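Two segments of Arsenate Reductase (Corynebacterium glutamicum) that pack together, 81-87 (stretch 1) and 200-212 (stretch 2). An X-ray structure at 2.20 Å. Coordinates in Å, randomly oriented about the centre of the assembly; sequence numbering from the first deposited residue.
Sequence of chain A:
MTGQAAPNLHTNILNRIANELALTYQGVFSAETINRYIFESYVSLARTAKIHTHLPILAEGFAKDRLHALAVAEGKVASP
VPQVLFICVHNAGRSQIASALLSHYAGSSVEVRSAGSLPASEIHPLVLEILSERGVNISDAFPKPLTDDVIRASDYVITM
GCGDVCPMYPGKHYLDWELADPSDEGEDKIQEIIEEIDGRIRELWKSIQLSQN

Stretch 1 81-87: VPQVLFI
Stretch 2 200-212: RIRELWKSIQLSQ

Residues 83-87 form a β-strand and residues 200-211 lie in an α-helix that begins earlier in the chain; the two axes approach to 12.1 Å and run nearly antiparallel, at 157°. Pro82 CA lies 8.2 Å from Ile208 CA, whereas Phe86 CA and Ile201 CA are 10.9 Å apart, so the larger side chain occupies the wider gap. Strand phi/psi values cluster near -120/130; those of the helix lie near -62/-45, with i to i+4 hydrogen bonds such as Ile208 N to Leu204 O at 2.8 Å.

Alternation along the strand directs Val84 and Phe86 toward the helix, and Pro82, just before it, points the same way, while Gln83, Leu85 and Ile87 remain out of its reach. The helix answers with Ile201, Leu204 and Ile208, spaced three and four residues apart and therefore along one side. No hydrogen bond crosses the interface; these contacts are chiefly apolar and bury 240 Å² in total.

Phe86 adopts chi1 m (-58°) with chi2 at 87°, extending its ring so that CZ meets Ile201 CD1 at 3.6 Å and Leu204 CD2 at 3.9 Å, both obliquely. Ile201 leaves its backbone sideways, but chi1 m and chi2 m (-70°, -66°) bring its CD1 end to the ring. Leu204, pointing toward the strand, uses the common t,p leucine rotamer (168°, 68°).

Ile208 is m,t (-63°, 179°), an extended form that carries CD1 to 4.0 Å from CG2 of Val84, a compact β-branched residue well suited to a strand, with chi1 t (179°). Ile208 CG2 lies 4.3 Å from Pro82 CG. The C-gamma exo proline (phi -50°, psi 143°) offers a rigid apolar ring just before the strand; its CG also touches Gln212 CD at 3.6 Å, where the folded glutamine (chi1 -41°, chi2 -55°, chi3 118°) packs without bonding to it.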

# COMPACT_ATOMS: atom_id res chain seq x y z
N VAL A 81 5.19 25.65 1.76
CA VAL A 81 5.91 25.66 3.02
C VAL A 81 6.76 24.38 3.06
O VAL A 81 6.50 23.46 2.29
CB VAL A 81 4.86 25.75 4.20
CG1 VAL A 81 4.14 27.14 4.17
CG2 VAL A 81 3.82 24.64 4.09
N PRO A 82 7.78 24.32 3.92
CA PRO A 82 8.50 23.05 4.15
C PRO A 82 7.57 21.90 4.44
O PRO A 82 6.56 22.08 5.11
CB PRO A 82 9.35 23.33 5.39
CG PRO A 82 9.56 24.86 5.35
CD PRO A 82 8.29 25.42 4.75
N GLN A 83 7.92 20.74 3.94
CA GLN A 83 7.13 19.52 4.01
C GLN A 83 7.94 18.50 4.79
O GLN A 83 9.06 18.17 4.44
CB GLN A 83 6.90 19.02 2.61
CG GLN A 83 6.46 20.15 1.54
CD GLN A 83 4.93 20.31 1.48
OE1 GLN A 83 4.20 19.33 1.35
NE2 GLN A 83 4.46 21.53 1.60
N VAL A 84 7.38 17.99 5.89
CA VAL A 84 8.11 17.06 6.75
C VAL A 84 7.35 15.76 6.89
O VAL A 84 6.10 15.77 6.96
CB VAL A 84 8.29 17.69 8.11
CG1 VAL A 84 9.02 16.76 9.07
CG2 VAL A 84 8.99 19.07 7.98
N LEU A 85 8.08 14.63 6.90
CA LEU A 85 7.50 13.35 7.02
C LEU A 85 8.16 12.54 8.16
O LEU A 85 9.39 12.42 8.20
CB LEU A 85 7.66 12.60 5.69
CG LEU A 85 7.27 11.10 5.80
CD1 LEU A 85 5.77 10.85 5.91
CD2 LEU A 85 7.83 10.25 4.72
N PHE A 86 7.35 11.97 9.06
CA PHE A 86 7.85 11.05 10.11
C PHE A 86 7.39 9.63 9.79
O PHE A 86 6.25 9.45 9.35
CB PHE A 86 7.38 11.45 11.52
CG PHE A 86 7.81 12.84 11.90
CD1 PHE A 86 7.00 13.96 11.55
CD2 PHE A 86 9.05 13.07 12.52
CE1 PHE A 86 7.41 15.29 11.89
CE2 PHE A 86 9.47 14.40 12.87
CZ PHE A 86 8.67 15.49 12.54
N ILE A 87 8.25 8.64 10.05
CA ILE A 87 8.00 7.26 9.65
C ILE A 87 8.44 6.38 10.81
O ILE A 87 9.56 6.53 11.24
CB ILE A 87 8.88 6.86 8.38
CG1 ILE A 87 8.57 7.80 7.18
CG2 ILE A 87 8.60 5.39 7.93
CD1 ILE A 87 9.38 7.54 6.00
N ARG A 200 13.27 16.54 20.78
CA ARG A 200 13.87 16.47 19.45
C ARG A 200 13.07 17.33 18.43
O ARG A 200 13.64 17.93 17.51
CB ARG A 200 13.94 15.01 18.94
CG ARG A 200 15.05 14.10 19.65
CD ARG A 200 14.86 12.63 19.27
NE ARG A 200 16.01 11.75 19.49
CZ ARG A 200 17.12 11.74 18.74
NH1 ARG A 200 17.29 12.62 17.74
NH2 ARG A 200 18.08 10.88 19.01
N ILE A 201 11.76 17.38 18.60
CA ILE A 201 10.89 18.17 17.75
C ILE A 201 11.21 19.66 17.95
O ILE A 201 11.26 20.43 16.98
CB ILE A 201 9.36 17.88 18.06
CG1 ILE A 201 8.98 16.49 17.61
CG2 ILE A 201 8.43 18.96 17.43
CD1 ILE A 201 9.05 16.31 16.04
N ARG A 202 11.44 20.08 19.20
CA ARG A 202 11.84 21.47 19.46
C ARG A 202 13.08 21.92 18.70
O ARG A 202 13.07 22.98 18.10
CB ARG A 202 11.97 21.79 20.93
CG ARG A 202 10.65 21.67 21.68
CD ARG A 202 10.95 21.73 23.17
NE ARG A 202 9.75 21.66 23.97
CZ ARG A 202 8.99 22.70 24.27
NH1 ARG A 202 9.28 23.91 23.81
NH2 ARG A 202 7.91 22.53 25.01
N GLU A 203 14.11 21.08 18.68
CA GLU A 203 15.36 21.40 17.98
C GLU A 203 15.13 21.37 16.48
O GLU A 203 15.66 22.21 15.78
CB GLU A 203 16.50 20.46 18.34
CG GLU A 203 16.92 20.55 19.80
CD GLU A 203 17.14 22.01 20.30
OE1 GLU A 203 17.91 22.78 19.64
OE2 GLU A 203 16.54 22.36 21.36
N LEU A 204 14.32 20.43 16.02
CA LEU A 204 14.07 20.32 14.62
C LEU A 204 13.34 21.58 14.14
O LEU A 204 13.76 22.15 13.15
CB LEU A 204 13.26 19.06 14.28
CG LEU A 204 12.70 19.03 12.85
CD1 LEU A 204 13.83 18.91 11.80
CD2 LEU A 204 11.70 17.91 12.66
N TRP A 205 12.30 22.02 14.87
CA TRP A 205 11.55 23.24 14.55
C TRP A 205 12.42 24.52 14.60
O TRP A 205 12.40 25.35 13.68
CB TRP A 205 10.32 23.34 15.46
CG TRP A 205 9.50 24.63 15.38
CD1 TRP A 205 9.07 25.40 16.44
CD2 TRP A 205 9.06 25.29 14.19
NE1 TRP A 205 8.36 26.47 15.97
CE2 TRP A 205 8.34 26.43 14.59
CE3 TRP A 205 9.21 25.02 12.82
CZ2 TRP A 205 7.77 27.32 13.66
CZ3 TRP A 205 8.63 25.89 11.89
CH2 TRP A 205 7.91 27.03 12.32
N LYS A 206 13.23 24.65 15.65
CA LYS A 206 14.21 25.73 15.67
C LYS A 206 15.06 25.66 14.42
O LYS A 206 15.24 26.65 13.72
CB LYS A 206 15.05 25.74 16.95
CG LYS A 206 14.26 26.15 18.25
CD LYS A 206 14.97 25.70 19.59
CE LYS A 206 14.32 26.26 20.85
NZ LYS A 206 15.05 27.52 21.36
N SER A 207 15.54 24.46 14.09
CA SER A 207 16.43 24.34 12.94
C SER A 207 15.75 24.66 11.58
O SER A 207 16.33 25.36 10.75
CB SER A 207 17.15 23.00 12.95
OG SER A 207 17.59 22.68 11.66
N ILE A 208 14.54 24.15 11.39
CA ILE A 208 13.76 24.47 10.24
C ILE A 208 13.53 25.96 10.06
O ILE A 208 13.75 26.47 8.98
CB ILE A 208 12.37 23.73 10.28
CG1 ILE A 208 12.55 22.21 10.23
CG2 ILE A 208 11.42 24.29 9.18
CD1 ILE A 208 11.22 21.42 10.29
N GLN A 209 13.04 26.65 11.10
CA GLN A 209 12.87 28.10 11.08
C GLN A 209 14.10 28.88 10.64
O GLN A 209 14.00 29.80 9.82
CB GLN A 209 12.50 28.61 12.46
CG GLN A 209 11.04 28.66 12.71
CD GLN A 209 10.73 29.06 14.15
OE1 GLN A 209 11.19 28.42 15.09
NE2 GLN A 209 9.94 30.13 14.31
N LEU A 210 15.24 28.53 11.21
CA LEU A 210 16.51 29.12 10.81
C LEU A 210 16.87 28.80 9.35
O LEU A 210 17.22 29.69 8.61
CB LEU A 210 17.64 28.59 11.70
CG LEU A 210 17.90 29.34 13.00
CD1 LEU A 210 18.38 28.39 14.15
CD2 LEU A 210 18.88 30.52 12.71
N SER A 211 16.78 27.53 8.94
CA SER A 211 17.25 27.16 7.62
C SER A 211 16.46 27.78 6.44
O SER A 211 17.03 27.95 5.37
CB SER A 211 17.47 25.64 7.50
OG SER A 211 16.24 24.95 7.51
N GLN A 212 15.17 28.14 6.65
CA GLN A 212 14.39 29.00 5.70
C GLN A 212 14.70 30.49 5.86
O GLN A 212 15.55 31.07 5.16
CB GLN A 212 12.89 28.84 5.87
CG GLN A 212 12.36 27.41 6.12
CD GLN A 212 12.79 26.42 5.04
OE1 GLN A 212 13.52 25.43 5.32
NE2 GLN A 212 12.37 26.70 3.80